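PDB 4H0O: acetate kinase from Entamoeba histolytica, which probably interconverts acetate and acetyl phosphate as a pyrophosphate-dependent member of the acetate kinase family, within the acetate and sugar kinase, Hsc70 and actin superfamily. Local coordinates for residues 27-32 with 389-394; 163-168 with 321-326; 186-191 with 206-211. All blocks are in the same frame, centred on the assembly; numbering follows the deposited sequence.

Contact 1: 27-32 with 389-394; sequences TYKVFC and DEELVI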
# COMPACT_ATOMS: atom_id res chain seq x y z
N THR B 27 -34.46 -7.03 3.89
CA THR B 27 -35.20 -6.70 2.68
C THR B 27 -35.17 -7.88 1.71
O THR B 27 -34.31 -8.75 1.82
CB THR B 27 -34.64 -5.45 1.99
OG1 THR B 27 -33.35 -5.73 1.45
CG2 THR B 27 -34.54 -4.29 2.97
N TYR B 28 -36.10 -7.89 0.76
CA TYR B 28 -36.15 -8.96 -0.23
C TYR B 28 -36.72 -8.46 -1.55
O TYR B 28 -37.43 -7.46 -1.60
CB TYR B 28 -37.00 -10.14 0.27
CG TYR B 28 -38.50 -9.94 0.11
CD1 TYR B 28 -39.25 -9.32 1.10
CD2 TYR B 28 -39.17 -10.39 -1.03
CE1 TYR B 28 -40.61 -9.14 0.96
CE2 TYR B 28 -40.53 -10.21 -1.18
CZ TYR B 28 -41.24 -9.59 -0.18
OH TYR B 28 -42.60 -9.42 -0.33
N LYS B 29 -36.40 -9.17 -2.62
CA LYS B 29 -37.01 -8.92 -3.92
C LYS B 29 -37.31 -10.25 -4.60
O LYS B 29 -36.62 -11.25 -4.35
CB LYS B 29 -36.08 -8.08 -4.80
CG LYS B 29 -35.91 -6.63 -4.36
CD LYS B 29 -35.14 -5.83 -5.40
CE LYS B 29 -34.87 -4.40 -4.93
NZ LYS B 29 -36.12 -3.61 -4.77
N VAL B 30 -38.34 -10.27 -5.43
CA VAL B 30 -38.63 -11.44 -6.25
C VAL B 30 -38.53 -11.05 -7.72
O VAL B 30 -39.09 -10.04 -8.14
CB VAL B 30 -40.02 -12.03 -5.96
CG1 VAL B 30 -40.26 -13.27 -6.81
CG2 VAL B 30 -40.15 -12.38 -4.49
N PHE B 31 -37.80 -11.85 -8.50
CA PHE B 31 -37.62 -11.56 -9.92
C PHE B 31 -38.32 -12.57 -10.82
O PHE B 31 -38.30 -13.78 -10.55
CB PHE B 31 -36.13 -11.51 -10.28
CG PHE B 31 -35.39 -10.36 -9.65
CD1 PHE B 31 -35.32 -9.13 -10.29
CD2 PHE B 31 -34.75 -10.51 -8.43
CE1 PHE B 31 -34.64 -8.07 -9.72
CE2 PHE B 31 -34.07 -9.46 -7.85
CZ PHE B 31 -34.01 -8.24 -8.49
N CYS B 32 -38.93 -12.07 -11.88
CA CYS B 32 -39.44 -12.91 -12.96
C CYS B 32 -39.01 -12.29 -14.28
O CYS B 32 -39.49 -11.22 -14.66
CB CYS B 32 -40.96 -13.03 -12.89
SG CYS B 32 -41.65 -14.29 -14.00
N ASP B 389 -26.14 -2.88 -9.02
CA ASP B 389 -27.23 -3.01 -8.05
C ASP B 389 -27.17 -4.34 -7.30
O ASP B 389 -27.10 -5.41 -7.92
CB ASP B 389 -28.59 -2.86 -8.74
CG ASP B 389 -29.76 -3.25 -7.84
OD1 ASP B 389 -30.25 -2.40 -7.08
OD2 ASP B 389 -30.18 -4.43 -7.91
N GLU B 390 -27.18 -4.26 -5.97
CA GLU B 390 -27.01 -5.41 -5.09
C GLU B 390 -27.83 -6.65 -5.45
O GLU B 390 -27.30 -7.76 -5.44
CB GLU B 390 -27.32 -5.02 -3.65
CG GLU B 390 -26.36 -4.02 -3.03
CD GLU B 390 -26.56 -3.88 -1.53
OE1 GLU B 390 -25.83 -4.54 -0.76
OE2 GLU B 390 -27.46 -3.12 -1.12
N GLU B 391 -29.10 -6.45 -5.76
CA GLU B 391 -29.99 -7.59 -6.02
C GLU B 391 -29.70 -8.27 -7.35
O GLU B 391 -29.66 -9.50 -7.42
CB GLU B 391 -31.46 -7.17 -5.95
CG GLU B 391 -31.97 -6.99 -4.53
CD GLU B 391 -31.34 -5.81 -3.83
OE1 GLU B 391 -31.07 -4.79 -4.50
OE2 GLU B 391 -31.12 -5.90 -2.60
N LEU B 392 -29.48 -7.47 -8.39
CA LEU B 392 -29.14 -8.01 -9.71
C LEU B 392 -27.84 -8.80 -9.64
O LEU B 392 -27.68 -9.80 -10.34
CB LEU B 392 -29.02 -6.88 -10.74
CG LEU B 392 -30.25 -6.00 -10.94
CD1 LEU B 392 -30.00 -4.96 -12.03
CD2 LEU B 392 -31.46 -6.85 -11.28
N VAL B 393 -26.93 -8.35 -8.78
CA VAL B 393 -25.64 -9.02 -8.58
C VAL B 393 -25.81 -10.44 -8.06
O VAL B 393 -25.18 -11.38 -8.55
CB VAL B 393 -24.73 -8.21 -7.63
CG1 VAL B 393 -23.54 -9.04 -7.20
CG2 VAL B 393 -24.26 -6.93 -8.31
N ILE B 394 -26.68 -10.61 -7.06
CA ILE B 394 -26.97 -11.93 -6.51
C ILE B 394 -27.80 -12.74 -7.50
O ILE B 394 -27.61 -13.96 -7.63
CB ILE B 394 -27.71 -11.83 -5.16
CG1 ILE B 394 -26.89 -11.01 -4.16
CG2 ILE B 394 -28.00 -13.22 -4.60
CD1 ILE B 394 -27.61 -10.74 -2.86
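Lys29 and Phe31 project from strand 26-31 onto the first turn of helix 390-402. This is a helix laid against the sheet of a ribonuclease H-like fold, with the last helix of the chain returning to the sheet that holds its first strands. The axes of residues 27-31 and 390-394 run at 56°, 10.0 Å apart at closest.

Glu391 lies at the centre of the contact. The aliphatic part of Lys29 crosses its side chain at about a right angle, with Lys29 CD 3.5 Å from Glu391 CG. The lysine chain is extended as far as CE and then bends (chi4 -66°). Its NZ stays 5.2 Å from Glu391 OE1, so the two make no salt bridge and meet mainly through their methylenes. Phe31 comes in beside Lys29. Glu391 CB sits at the edge of its ring, in the ring plane, 3.8 Å from Phe31 CZ. The ring and the Glu391 carboxylate are nearly coplanar. Leu392 adds one methyl, CD2, which approaches Phe31 CE1 obliquely at 3.7 Å.

The polar end of Glu391 is directed to Asn20, whose ND2 donates to OE2. Asn20 and Glu390 are both predicted magnesium ligands, so Glu391 probably forms part of the second shell of the metal site. Asp389 is the N-cap of the helix. Its OD2 accepts a weak bond from Glu391 N and a nearly straight one, 3.2 Å and 167°, from Leu392 N, which meets OD2 on its anti side.

Contact 2: 163-168 with 321-326; sequences QAERTY and MVEIGG
Glu323 OE1 is hemmed in by two other acids. Glu165 OE1 approaches it at 2.9 Å, and Asp228 OD2 of strand 225-229 is also close. Glu165 OE1 and Glu323 OE1 are both acceptors, so as charged groups they cannot hydrogen-bond to each other. Three carboxylates gathered in this way would repel one another if all were charged. The crowding may favour a protonated form of one acid. Lys315 of the second subunit, which packs on Glu323, could offset part of the charge.

The two glutamates reach each other differently. Glu323 is extended beyond CG (chi2 -174°). Glu165 bends at chi2 (-81°), which folds its carboxylate over toward Glu323. Each glutamate bridges a little under half of the gap. The two side chains run in opposing directions and come close through their OE1 atoms, and their carboxylate planes are only 27° apart. The backbones stay well separated, with Glu165 CA and Glu323 CA 9.5 Å apart. The two segments bury just 54 Å² between them.

Residues 321-326 close the long helix 299-324 with a Schellman motif. Gly325, with positive phi, is its C-prime residue. Gly326 N reaches back to Met321 O at 2.9 Å, and the inner bond, from Gly325 N to Val322 O, is weak. Lys205 NZ bonds to Ile324 O at this end. Residues 163-168 hold the whole short helix 163-166. Thr167 is the first residue after it to leave helical geometry. Within the short helix, Arg166 N makes a weak bond to Gln163 O at 3.0 Å.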
# COMPACT_ATOMS: atom_id res chain seq x y z
N GLN B 163 -0.50 -17.29 -5.56
CA GLN B 163 0.10 -17.28 -4.23
C GLN B 163 0.97 -16.05 -3.96
O GLN B 163 0.88 -15.44 -2.90
CB GLN B 163 0.93 -18.56 -4.00
CG GLN B 163 1.59 -18.63 -2.62
CD GLN B 163 2.48 -19.84 -2.45
OE1 GLN B 163 2.86 -20.49 -3.43
NE2 GLN B 163 2.82 -20.16 -1.21
N ALA B 164 1.79 -15.68 -4.93
CA ALA B 164 2.69 -14.54 -4.79
C ALA B 164 1.94 -13.24 -4.54
O ALA B 164 2.46 -12.33 -3.88
CB ALA B 164 3.58 -14.41 -6.01
N GLU B 165 0.72 -13.15 -5.06
CA GLU B 165 -0.09 -11.94 -4.93
C GLU B 165 -0.93 -11.96 -3.66
O GLU B 165 -1.40 -10.92 -3.20
CB GLU B 165 -1.00 -11.78 -6.15
CG GLU B 165 -0.38 -12.26 -7.46
CD GLU B 165 0.56 -11.25 -8.08
OE1 GLU B 165 0.22 -10.05 -8.09
OE2 GLU B 165 1.65 -11.65 -8.54
N ARG B 166 -1.12 -13.16 -3.09
CA ARG B 166 -1.90 -13.32 -1.86
C ARG B 166 -1.00 -13.33 -0.63
O ARG B 166 -1.49 -13.30 0.50
CB ARG B 166 -2.69 -14.63 -1.89
CG ARG B 166 -3.80 -14.71 -2.92
CD ARG B 166 -4.57 -16.02 -2.80
NE ARG B 166 -5.31 -16.11 -1.55
CZ ARG B 166 -5.71 -17.25 -0.99
NH1 ARG B 166 -5.42 -18.41 -1.56
NH2 ARG B 166 -6.38 -17.23 0.15
N THR B 167 0.31 -13.37 -0.86
CA THR B 167 1.28 -13.59 0.21
C THR B 167 1.95 -12.31 0.71
O THR B 167 2.54 -11.56 -0.06
CB THR B 167 2.39 -14.57 -0.24
OG1 THR B 167 1.80 -15.81 -0.63
CG2 THR B 167 3.38 -14.81 0.89
N TYR B 168 1.88 -12.09 2.02
CA TYR B 168 2.60 -10.99 2.65
C TYR B 168 4.01 -11.44 3.05
O TYR B 168 4.21 -12.59 3.46
CB TYR B 168 1.83 -10.47 3.86
CG TYR B 168 0.54 -9.77 3.50
CD1 TYR B 168 0.56 -8.52 2.89
CD2 TYR B 168 -0.69 -10.36 3.76
CE1 TYR B 168 -0.61 -7.88 2.55
CE2 TYR B 168 -1.87 -9.72 3.42
CZ TYR B 168 -1.82 -8.48 2.82
OH TYR B 168 -2.99 -7.83 2.48
N MET B 321 -1.93 -1.50 -12.43
CA MET B 321 -1.66 -1.42 -13.86
C MET B 321 -0.35 -2.12 -14.22
O MET B 321 -0.29 -2.90 -15.18
CB MET B 321 -1.61 0.04 -14.31
CG MET B 321 -1.36 0.23 -15.79
SD MET B 321 -1.50 1.97 -16.27
CE MET B 321 -0.22 2.71 -15.27
N VAL B 322 0.69 -1.86 -13.44
CA VAL B 322 1.99 -2.48 -13.66
C VAL B 322 1.92 -3.99 -13.42
O VAL B 322 2.54 -4.78 -14.13
CB VAL B 322 3.09 -1.84 -12.80
CG1 VAL B 322 4.41 -2.56 -12.97
CG2 VAL B 322 3.26 -0.37 -13.16
N GLU B 323 1.14 -4.39 -12.41
CA GLU B 323 0.99 -5.81 -12.08
C GLU B 323 0.35 -6.62 -13.20
O GLU B 323 0.78 -7.74 -13.48
CB GLU B 323 0.14 -5.97 -10.82
CG GLU B 323 0.84 -5.66 -9.52
CD GLU B 323 -0.03 -5.99 -8.33
OE1 GLU B 323 -0.16 -7.19 -8.01
OE2 GLU B 323 -0.58 -5.05 -7.72
N ILE B 324 -0.69 -6.06 -13.81
CA ILE B 324 -1.44 -6.77 -14.85
C ILE B 324 -0.86 -6.53 -16.25
O ILE B 324 -1.30 -7.15 -17.22
CB ILE B 324 -2.94 -6.39 -14.83
CG1 ILE B 324 -3.15 -4.93 -15.25
CG2 ILE B 324 -3.54 -6.67 -13.46
CD1 ILE B 324 -4.61 -4.50 -15.24
N GLY B 325 0.11 -5.62 -16.34
CA GLY B 325 0.83 -5.40 -17.58
C GLY B 325 0.22 -4.39 -18.53
O GLY B 325 0.48 -4.43 -19.74
N GLY B 326 -0.58 -3.47 -18.00
CA GLY B 326 -1.20 -2.45 -18.84
C GLY B 326 -2.61 -2.08 -18.42
O GLY B 326 -3.08 -2.49 -17.36

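Contact 3: 186-191 with 206-211; sequences LSYEYV and IIACHL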
# COMPACT_ATOMS: atom_id res chain seq x y z
N LEU B 186 -18.42 -10.27 -5.84
CA LEU B 186 -19.68 -10.41 -6.57
C LEU B 186 -19.95 -9.19 -7.44
O LEU B 186 -20.43 -9.31 -8.57
CB LEU B 186 -20.83 -10.64 -5.59
CG LEU B 186 -20.77 -11.95 -4.80
CD1 LEU B 186 -21.82 -11.98 -3.70
CD2 LEU B 186 -20.96 -13.13 -5.74
N SER B 187 -19.65 -8.01 -6.91
CA SER B 187 -19.77 -6.76 -7.66
C SER B 187 -18.86 -6.78 -8.90
O SER B 187 -19.28 -6.42 -10.00
CB SER B 187 -19.42 -5.58 -6.75
OG SER B 187 -19.37 -4.36 -7.45
N TYR B 188 -17.61 -7.21 -8.71
CA TYR B 188 -16.64 -7.28 -9.79
C TYR B 188 -17.06 -8.23 -10.91
O TYR B 188 -17.05 -7.85 -12.09
CB TYR B 188 -15.26 -7.66 -9.25
CG TYR B 188 -14.59 -6.56 -8.47
CD1 TYR B 188 -14.55 -5.27 -8.96
CD2 TYR B 188 -14.00 -6.81 -7.23
CE1 TYR B 188 -13.94 -4.25 -8.26
CE2 TYR B 188 -13.39 -5.79 -6.52
CZ TYR B 188 -13.37 -4.52 -7.04
OH TYR B 188 -12.77 -3.49 -6.35
N GLU B 189 -17.44 -9.46 -10.57
CA GLU B 189 -17.81 -10.43 -11.61
C GLU B 189 -19.14 -10.08 -12.27
O GLU B 189 -19.39 -10.48 -13.41
CB GLU B 189 -17.78 -11.88 -11.10
CG GLU B 189 -18.56 -12.15 -9.83
CD GLU B 189 -18.29 -13.55 -9.28
OE1 GLU B 189 -18.27 -14.51 -10.09
OE2 GLU B 189 -18.09 -13.68 -8.06
N TYR B 190 -19.98 -9.32 -11.58
CA TYR B 190 -21.20 -8.81 -12.19
C TYR B 190 -20.87 -7.75 -13.24
O TYR B 190 -21.41 -7.78 -14.35
CB TYR B 190 -22.15 -8.22 -11.15
CG TYR B 190 -23.38 -7.60 -11.77
CD1 TYR B 190 -24.47 -8.39 -12.14
CD2 TYR B 190 -23.46 -6.23 -12.00
CE1 TYR B 190 -25.60 -7.83 -12.71
CE2 TYR B 190 -24.59 -5.66 -12.58
CZ TYR B 190 -25.65 -6.47 -12.93
OH TYR B 190 -26.77 -5.91 -13.49
N VAL B 191 -20.00 -6.82 -12.87
CA VAL B 191 -19.60 -5.74 -13.77
C VAL B 191 -18.88 -6.30 -15.00
O VAL B 191 -19.19 -5.93 -16.13
CB VAL B 191 -18.71 -4.71 -13.05
CG1 VAL B 191 -18.06 -3.77 -14.06
CG2 VAL B 191 -19.53 -3.91 -12.05
N ILE B 206 -8.31 -4.83 -17.41
CA ILE B 206 -9.31 -3.97 -16.80
C ILE B 206 -8.96 -3.70 -15.34
O ILE B 206 -8.58 -4.62 -14.61
CB ILE B 206 -10.70 -4.63 -16.89
CG1 ILE B 206 -11.03 -4.97 -18.35
CG2 ILE B 206 -11.77 -3.72 -16.30
CD1 ILE B 206 -12.39 -5.62 -18.55
N ILE B 207 -9.07 -2.44 -14.93
CA ILE B 207 -9.00 -2.09 -13.52
C ILE B 207 -10.36 -1.55 -13.11
O ILE B 207 -10.83 -0.54 -13.64
CB ILE B 207 -7.90 -1.04 -13.23
CG1 ILE B 207 -6.51 -1.64 -13.46
CG2 ILE B 207 -8.00 -0.54 -11.80
CD1 ILE B 207 -5.36 -0.70 -13.17
N ALA B 208 -11.00 -2.24 -12.17
CA ALA B 208 -12.31 -1.83 -11.69
C ALA B 208 -12.21 -1.18 -10.31
O ALA B 208 -11.45 -1.64 -9.46
CB ALA B 208 -13.25 -3.02 -11.64
N CYS B 209 -12.98 -0.12 -10.09
CA CYS B 209 -12.98 0.56 -8.81
C CYS B 209 -14.36 0.49 -8.15
O CYS B 209 -15.30 1.16 -8.59
CB CYS B 209 -12.56 2.01 -8.97
SG CYS B 209 -11.00 2.24 -9.85
N HIS B 210 -14.48 -0.33 -7.12
CA HIS B 210 -15.71 -0.40 -6.34
C HIS B 210 -15.65 0.69 -5.27
O HIS B 210 -15.13 0.47 -4.18
CB HIS B 210 -15.85 -1.78 -5.69
CG HIS B 210 -17.11 -1.97 -4.90
ND1 HIS B 210 -18.09 -2.87 -5.25
CD2 HIS B 210 -17.54 -1.38 -3.74
CE1 HIS B 210 -19.07 -2.83 -4.37
NE2 HIS B 210 -18.76 -1.93 -3.45
N LEU B 211 -16.17 1.86 -5.61
CA LEU B 211 -16.13 2.99 -4.69
C LEU B 211 -17.46 3.10 -3.94
O LEU B 211 -18.39 3.78 -4.38
CB LEU B 211 -15.79 4.28 -5.44
CG LEU B 211 -14.47 4.21 -6.23
CD1 LEU B 211 -14.04 5.56 -6.77
CD2 LEU B 211 -13.37 3.59 -5.37
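Ser187 OG and His210 ND1 share a hydrogen bond of 2.9 Å. The hydroxyl lies at the edge of the imidazole, near its plane. Ser187 CB is also in that plane, 3.4 Å from His210 ND1. His210 CB already points to the helix; with CG opposite the backbone N (chi1 -178°) the ring's ND1 edge comes to Ser187.

One residue further along the helix, Tyr188 leans across to the strand. The tyrosine ring is set at a slant to the His210 side chain. Tyr188 CE1 packs on Ala208 CB at 3.7 Å, and Tyr188 OH lies 3.6 Å from His210 CB. Ala208 and His210, two residues apart, point the same way from the strand, so the tyrosine spans both.

Second partners hold these groups. Asn388 ND2 bonds to Ser187 OG, giving the hydroxyl two partners. Tyr188 OH is held by Ser217 OG from the adjacent strand 216-222. The His210 ring is stacked with the ring of His184, a predicted transition state stabiliser just before the helix.

The arrangement is a helix packed across a mixed sheet, as in the ribonuclease H-like fold of this superfamily, with the His210 end of the strand beside the predicted catalytic groups and Asp154, the predicted proton donor or acceptor, near Ser187.

In the fold
Contact 3 is the buried one and lies nearest the centre of the chain. Contacts 1 and 2 are partly buried and sit on opposite sides of that centre, their own centres about 33 Å apart. Contact 3 touches both. Val393 of helix 390-402 packs on Leu186 and Tyr190, while Met321 and Ile324 of helix 299-324 pack on Ile207. Contacts 1 and 3 each set a helix on a sheet, but on two different sheets; contact 2 brings a short helix close to the end of a long one, near the second subunit. Chemistry follows place: methylenes and a ring beside the predicted magnesium site, crowded acids near the subunit interface, and a serine-histidine bond near the predicted catalytic residues.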